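Local coordinates for putative membrane transport protein (Vibrio parahaemolyticus RIMD 2210633, PDB 3CK6) that probably imports zinc ions across the inner membrane together with protons, its cytoplasmic domain assembling into a funnel-shaped homopentamer of the CorA family, at residues Pro67-Leu81 / Pro189-Glu203. The protein carries 1 engineered substitution. Sequence-based numbering, arbitrary orientation.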
loop_
_atom_site.group_PDB
_atom_site.type_symbol
_atom_site.label_atom_id
_atom_site.label_comp_id
_atom_site.label_asym_id
_atom_site.label_seq_id
_atom_site.Cartn_x
_atom_site.Cartn_y
_atom_site.Cartn_z
ATOM N N PRO E 67 9.438 13.107 13.680
ATOM C CA PRO E 67 9.540 11.983 14.621
ATOM C C PRO E 67 10.206 10.761 13.985
ATOM O O PRO E 67 9.908 10.384 12.842
ATOM C CB PRO E 67 8.084 11.674 14.981
ATOM C CG PRO E 67 7.370 13.014 14.771
ATOM C CD PRO E 67 8.058 13.622 13.565
ATOM N N SER E 68 11.109 10.147 14.742
ATOM C CA SER E 68 11.911 9.071 14.215
ATOM C C SER E 68 12.717 8.410 15.316
ATOM O O SER E 68 12.947 8.984 16.394
ATOM C CB SER E 68 12.869 9.582 13.125
ATOM O OG SER E 68 13.486 10.801 13.523
ATOM N N PHE E 69 13.180 7.218 15.000
ATOM C CA PHE E 69 14.045 6.465 15.880
ATOM C C PHE E 69 15.331 6.141 15.121
ATOM O O PHE E 69 15.290 5.740 13.956
ATOM C CB PHE E 69 13.351 5.181 16.347
ATOM C CG PHE E 69 14.279 4.223 17.094
ATOM C CD1 PHE E 69 14.534 4.393 18.466
ATOM C CD2 PHE E 69 14.896 3.188 16.425
ATOM C CE1 PHE E 69 15.401 3.542 19.160
ATOM C CE2 PHE E 69 15.773 2.316 17.114
ATOM C CZ PHE E 69 16.020 2.500 18.490
ATOM N N HIS E 70 16.466 6.299 15.799
ATOM C CA HIS E 70 17.774 6.153 15.186
ATOM C C HIS E 70 18.614 5.287 16.117
ATOM O O HIS E 70 19.070 5.773 17.146
ATOM C CB HIS E 70 18.450 7.522 15.052
ATOM C CG HIS E 70 17.662 8.520 14.253
ATOM N ND1 HIS E 70 17.816 8.668 12.892
ATOM C CD2 HIS E 70 16.720 9.421 14.623
ATOM C CE1 HIS E 70 16.993 9.609 12.451
ATOM N NE2 HIS E 70 16.314 10.080 13.481
ATOM N N PRO E 71 18.836 4.022 15.752
ATOM C CA PRO E 71 19.779 3.241 16.560
ATOM C C PRO E 71 21.211 3.698 16.293
ATOM O O PRO E 71 21.609 3.819 15.127
ATOM C CB PRO E 71 19.568 1.804 16.068
ATOM C CG PRO E 71 18.981 1.927 14.719
ATOM C CD PRO E 71 18.276 3.255 14.622
ATOM N N LEU E 72 21.971 3.962 17.357
ATOM C CA LEU E 72 23.355 4.444 17.224
ATOM C C LEU E 72 24.379 3.350 17.633
ATOM O O LEU E 72 24.081 2.159 17.511
ATOM C CB LEU E 72 23.534 5.765 17.994
ATOM C CG LEU E 72 22.574 6.884 17.517
ATOM C CD1 LEU E 72 22.609 8.064 18.466
ATOM C CD2 LEU E 72 22.874 7.333 16.068
ATOM N N ASP E 73 25.558 3.732 18.109
ATOM C CA ASP E 73 26.553 2.707 18.535
ATOM C C ASP E 73 26.163 2.015 19.841
ATOM O O ASP E 73 25.430 2.576 20.645
ATOM C CB ASP E 73 27.934 3.323 18.729
ATOM C CG ASP E 73 28.577 3.780 17.421
ATOM O OD1 ASP E 73 28.264 3.222 16.332
ATOM O OD2 ASP E 73 29.415 4.707 17.495
ATOM N N ASP E 74 26.689 0.814 20.077
ATOM C CA ASP E 74 26.474 0.154 21.356
ATOM C C ASP E 74 24.973 0.107 21.645
ATOM O O ASP E 74 24.162 -0.270 20.784
ATOM C CB ASP E 74 27.228 0.915 22.461
ATOM C CG ASP E 74 28.755 0.827 22.307
ATOM O OD1 ASP E 74 29.294 -0.305 22.312
ATOM O OD2 ASP E 74 29.414 1.888 22.187
ATOM N N ASP E 75 24.593 0.535 22.838
ATOM C CA ASP E 75 23.183 0.563 23.184
ATOM C C ASP E 75 22.512 1.933 23.012
ATOM O O ASP E 75 21.366 2.107 23.427
ATOM C CB ASP E 75 22.988 0.023 24.601
ATOM C CG ASP E 75 23.403 -1.433 24.725
ATOM O OD1 ASP E 75 22.919 -2.268 23.924
ATOM O OD2 ASP E 75 24.221 -1.740 25.615
ATOM N N ASN E 76 23.202 2.875 22.367
ATOM C CA ASN E 76 22.716 4.249 22.231
ATOM C C ASN E 76 21.677 4.385 21.137
ATOM O O ASN E 76 21.641 3.598 20.172
ATOM C CB ASN E 76 23.870 5.238 21.950
ATOM C CG ASN E 76 25.020 5.089 22.951
ATOM O OD1 ASN E 76 24.798 4.783 24.116
ATOM N ND2 ASN E 76 26.243 5.292 22.489
ATOM N N PHE E 77 20.826 5.381 21.304
ATOM C CA PHE E 77 19.883 5.729 20.245
ATOM C C PHE E 77 19.434 7.162 20.359
ATOM O O PHE E 77 19.661 7.823 21.390
ATOM C CB PHE E 77 18.671 4.760 20.207
ATOM C CG PHE E 77 17.766 4.813 21.419
ATOM C CD1 PHE E 77 16.859 5.868 21.604
ATOM C CD2 PHE E 77 17.757 3.754 22.331
ATOM C CE1 PHE E 77 15.982 5.891 22.725
ATOM C CE2 PHE E 77 16.885 3.765 23.446
ATOM C CZ PHE E 77 16.007 4.820 23.652
HETATM N N MSE E 78 18.806 7.642 19.286
HETATM C CA MSE E 78 18.075 8.916 19.321
HETATM C C MSE E 78 16.626 8.639 19.041
HETATM O O MSE E 78 16.314 7.898 18.113
HETATM C CB MSE E 78 18.593 9.891 18.265
HETATM C CG MSE E 78 17.905 11.289 18.287
HETATM SE SE MSE E 78 18.731 12.458 16.919
HETATM C CE MSE E 78 20.479 12.472 17.571
ATOM N N LEU E 79 15.753 9.265 19.823
ATOM C CA LEU E 79 14.316 9.232 19.597
ATOM C C LEU E 79 13.755 10.652 19.543
ATOM O O LEU E 79 13.912 11.452 20.473
ATOM C CB LEU E 79 13.599 8.460 20.711
ATOM C CG LEU E 79 12.092 8.283 20.571
ATOM C CD1 LEU E 79 11.728 7.406 19.357
ATOM C CD2 LEU E 79 11.545 7.686 21.862
ATOM N N ILE E 80 13.087 10.944 18.442
ATOM C CA ILE E 80 12.473 12.242 18.250
ATOM C C ILE E 80 10.976 12.095 18.226
ATOM O O ILE E 80 10.464 11.229 17.521
ATOM C CB ILE E 80 13.010 12.911 16.940
ATOM C CG1 ILE E 80 14.527 13.118 17.077
ATOM C CG2 ILE E 80 12.238 14.225 16.639
ATOM C CD1 ILE E 80 15.271 13.501 15.781
ATOM N N LEU E 81 10.281 12.974 18.967
ATOM C CA LEU E 81 8.837 12.947 19.115
ATOM C C LEU E 81 8.245 14.346 19.054
ATOM O O LEU E 81 8.951 15.336 19.201
ATOM C CB LEU E 81 8.433 12.311 20.458
ATOM C CG LEU E 81 8.945 10.885 20.704
ATOM C CD1 LEU E 81 8.670 10.525 22.147
ATOM C CD2 LEU E 81 8.310 9.843 19.739
ATOM N N PRO E 189 4.355 9.634 11.496
ATOM C CA PRO E 189 5.753 9.267 11.835
ATOM C C PRO E 189 5.995 8.847 13.291
ATOM O O PRO E 189 6.853 7.984 13.538
ATOM C CB PRO E 189 6.531 10.566 11.576
ATOM C CG PRO E 189 5.740 11.321 10.649
ATOM C CD PRO E 189 4.287 10.962 10.855
ATOM N N GLN E 190 5.275 9.455 14.241
ATOM C CA GLN E 190 5.411 9.117 15.667
ATOM C C GLN E 190 5.059 7.662 15.910
ATOM O O GLN E 190 5.705 6.979 16.711
ATOM C CB GLN E 190 4.488 9.997 16.511
ATOM C CG GLN E 190 4.733 9.955 18.037
ATOM C CD GLN E 190 4.996 11.358 18.584
ATOM O OE1 GLN E 190 5.690 12.143 17.934
ATOM N NE2 GLN E 190 4.410 11.697 19.743
ATOM N N GLN E 191 4.016 7.195 15.241
ATOM C CA GLN E 191 3.639 5.782 15.317
ATOM C C GLN E 191 4.793 4.880 14.873
ATOM O O GLN E 191 5.103 3.897 15.542
ATOM C CB GLN E 191 2.385 5.508 14.480
ATOM C CG GLN E 191 1.826 4.074 14.668
ATOM C CD GLN E 191 0.663 3.787 13.733
ATOM O OE1 GLN E 191 -0.250 4.590 13.589
ATOM N NE2 GLN E 191 0.715 2.649 13.071
ATOM N N TYR E 192 5.405 5.208 13.736
ATOM C CA TYR E 192 6.513 4.428 13.221
ATOM C C TYR E 192 7.768 4.511 14.105
ATOM O O TYR E 192 8.482 3.525 14.217
ATOM C CB TYR E 192 6.828 4.751 11.763
ATOM C CG TYR E 192 5.617 4.719 10.835
ATOM C CD1 TYR E 192 5.442 5.715 9.869
ATOM C CD2 TYR E 192 4.634 3.722 10.946
ATOM C CE1 TYR E 192 4.335 5.713 9.020
ATOM C CE2 TYR E 192 3.502 3.716 10.092
ATOM C CZ TYR E 192 3.377 4.719 9.136
ATOM O OH TYR E 192 2.287 4.753 8.281
ATOM N N ALA E 193 8.012 5.673 14.722
ATOM C CA ALA E 193 9.148 5.892 15.619
ATOM C C ALA E 193 9.021 4.985 16.849
ATOM O O ALA E 193 9.984 4.316 17.248
ATOM C CB ALA E 193 9.245 7.369 16.041
ATOM N N ILE E 194 7.811 4.916 17.398
ATOM C CA ILE E 194 7.539 4.041 18.533
ATOM C C ILE E 194 7.649 2.558 18.139
ATOM O O ILE E 194 8.203 1.743 18.893
ATOM C CB ILE E 194 6.172 4.400 19.217
ATOM C CG1 ILE E 194 6.263 5.807 19.838
ATOM C CG2 ILE E 194 5.784 3.296 20.292
ATOM C CD1 ILE E 194 4.902 6.518 20.100
ATOM N N ARG E 195 7.138 2.198 16.961
ATOM C CA ARG E 195 7.316 0.831 16.462
ATOM C C ARG E 195 8.801 0.490 16.377
ATOM O O ARG E 195 9.229 -0.564 16.861
ATOM C CB ARG E 195 6.684 0.642 15.085
ATOM C CG ARG E 195 6.734 -0.820 14.580
ATOM C CD ARG E 195 6.546 -0.866 13.083
ATOM N NE ARG E 195 7.587 -0.092 12.405
ATOM C CZ ARG E 195 7.418 0.546 11.251
ATOM N NH1 ARG E 195 6.250 0.498 10.623
ATOM N NH2 ARG E 195 8.419 1.233 10.717
ATOM N N ASP E 196 9.561 1.405 15.769
ATOM C CA ASP E 196 10.984 1.234 15.567
ATOM C C ASP E 196 11.727 1.116 16.883
ATOM O O ASP E 196 12.605 0.291 17.004
ATOM C CB ASP E 196 11.566 2.373 14.725
ATOM C CG ASP E 196 11.152 2.292 13.266
ATOM O OD1 ASP E 196 10.521 1.288 12.855
ATOM O OD2 ASP E 196 11.452 3.241 12.519
ATOM N N LEU E 197 11.365 1.950 17.854
ATOM C CA LEU E 197 11.951 1.859 19.170
ATOM C C LEU E 197 11.719 0.462 19.746
ATOM O O LEU E 197 12.640 -0.145 20.276
ATOM C CB LEU E 197 11.358 2.907 20.097
ATOM C CG LEU E 197 11.651 2.751 21.590
ATOM C CD1 LEU E 197 13.117 3.069 21.875
ATOM C CD2 LEU E 197 10.725 3.707 22.338
ATOM N N ILE E 198 10.491 -0.036 19.632
ATOM C CA ILE E 198 10.161 -1.388 20.173
ATOM C C ILE E 198 10.957 -2.477 19.474
ATOM O O ILE E 198 11.505 -3.379 20.122
ATOM C CB ILE E 198 8.633 -1.675 20.098
ATOM C CG1 ILE E 198 7.891 -0.748 21.060
ATOM C CG2 ILE E 198 8.306 -3.149 20.459
ATOM C CD1 ILE E 198 6.373 -0.712 20.874
ATOM N N GLU E 199 11.037 -2.412 18.150
ATOM C CA GLU E 199 11.707 -3.494 17.403
ATOM C C GLU E 199 13.229 -3.523 17.605
ATOM O O GLU E 199 13.879 -4.505 17.251
ATOM C CB GLU E 199 11.352 -3.456 15.907
ATOM C CG GLU E 199 9.878 -3.212 15.605
ATOM C CD GLU E 199 9.026 -4.455 15.385
ATOM O OE1 GLU E 199 8.188 -4.410 14.439
ATOM O OE2 GLU E 199 9.156 -5.460 16.148
ATOM N N SER E 200 13.772 -2.449 18.184
ATOM C CA SER E 200 15.210 -2.313 18.470
ATOM C C SER E 200 15.695 -3.254 19.577
ATOM O O SER E 200 16.887 -3.576 19.637
ATOM C CB SER E 200 15.573 -0.852 18.809
ATOM O OG SER E 200 15.256 -0.511 20.161
ATOM N N GLU E 201 14.776 -3.689 20.447
ATOM C CA GLU E 201 15.125 -4.576 21.578
ATOM C C GLU E 201 16.005 -3.849 22.583
ATOM O O GLU E 201 16.825 -4.468 23.248
ATOM C CB GLU E 201 15.885 -5.818 21.110
ATOM C CG GLU E 201 15.487 -6.335 19.763
ATOM C CD GLU E 201 14.547 -7.474 19.870
ATOM O OE1 GLU E 201 13.350 -7.238 20.164
ATOM O OE2 GLU E 201 15.019 -8.603 19.666
ATOM N N SER E 202 15.846 -2.530 22.663
ATOM C CA SER E 202 16.534 -1.727 23.663
ATOM C C SER E 202 16.185 -2.249 25.036
ATOM O O SER E 202 15.026 -2.614 25.274
ATOM C CB SER E 202 16.081 -0.252 23.575
ATOM O OG SER E 202 16.647 0.508 24.637
ATOM N N GLU E 203 17.179 -2.267 25.928
ATOM C CA GLU E 203 16.991 -2.642 27.333
ATOM C C GLU E 203 15.871 -1.822 28.011
ATOM O O GLU E 203 15.144 -2.330 28.876
ATOM C CB GLU E 203 18.325 -2.537 28.115
ATOM C CG GLU E 203 18.975 -1.125 28.040
ATOM C CD GLU E 203 20.488 -1.100 28.305
ATOM O OE1 GLU E 203 21.061 -2.117 28.760
ATOM O OE2 GLU E 203 21.103 -0.040 28.054
HETATM O O HOH W 1 9.273 7.828 12.206
HETATM O O HOH W 2 11.459 5.929 12.974
HETATM O O HOH W 3 14.371 3.527 12.449
HETATM O O HOH W 4 19.279 0.705 23.798
#
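F69 lies across the side of helix 189-199, one ring face over the backbone of L197, whose CA stands 3.8 Å from the ring centroid in a CH-pi contact. Its CG is anti to the backbone N (chi1 171°), which brings the ring tip to S200, with F69 CZ 3.4 Å from S200 CB, while D196 CB packs against F69 CB. L197 bridges two rings: its CD1 touches F69 CE1 at 3.6 Å and also sits over a face of F77, a face that F69 CE1 shares. At the edge of F77, CE2 meets S202 OG. Further along, A193, small enough to let the strand close in, sets its CB 3.6 Å from S68 N and beside L79 CD1. P67 rests on P189 and Q190, and Q190, bent at chi2, lays its amide across L81, with OE1 bonded to R82 N.

No direct hydrogen bond joins the two segments; waters do this work. One links the carbonyls of P67 and P189. Two more run from D196 OD2 to F69 N and F69 O, joining the helix to strand 68-71, the outermost of the sheet within this chain. R195 grips the same carboxylate side-on in a salt bridge, NE and NH2 both reaching D196 OD1, with R195 NH2 3.0 Å from D196 OD1. A fourth water ties D75 O to S202 OG, which also caps L204 N at the start of the next helix. S200 OG bonds to L197 O (2.6 Å) and accepts from S202 N in an ST turn.

The contact thus joins sheet to helices in this CorA-family cytoplasmic domain, the helix nearly antiparallel to strand 77-81 (155°). H70, pointing away from the helix, meets F214 of a neighbouring subunit; strand 96-103 pairs with strand 77-83, and helix 134-161 packs on F77 and L197.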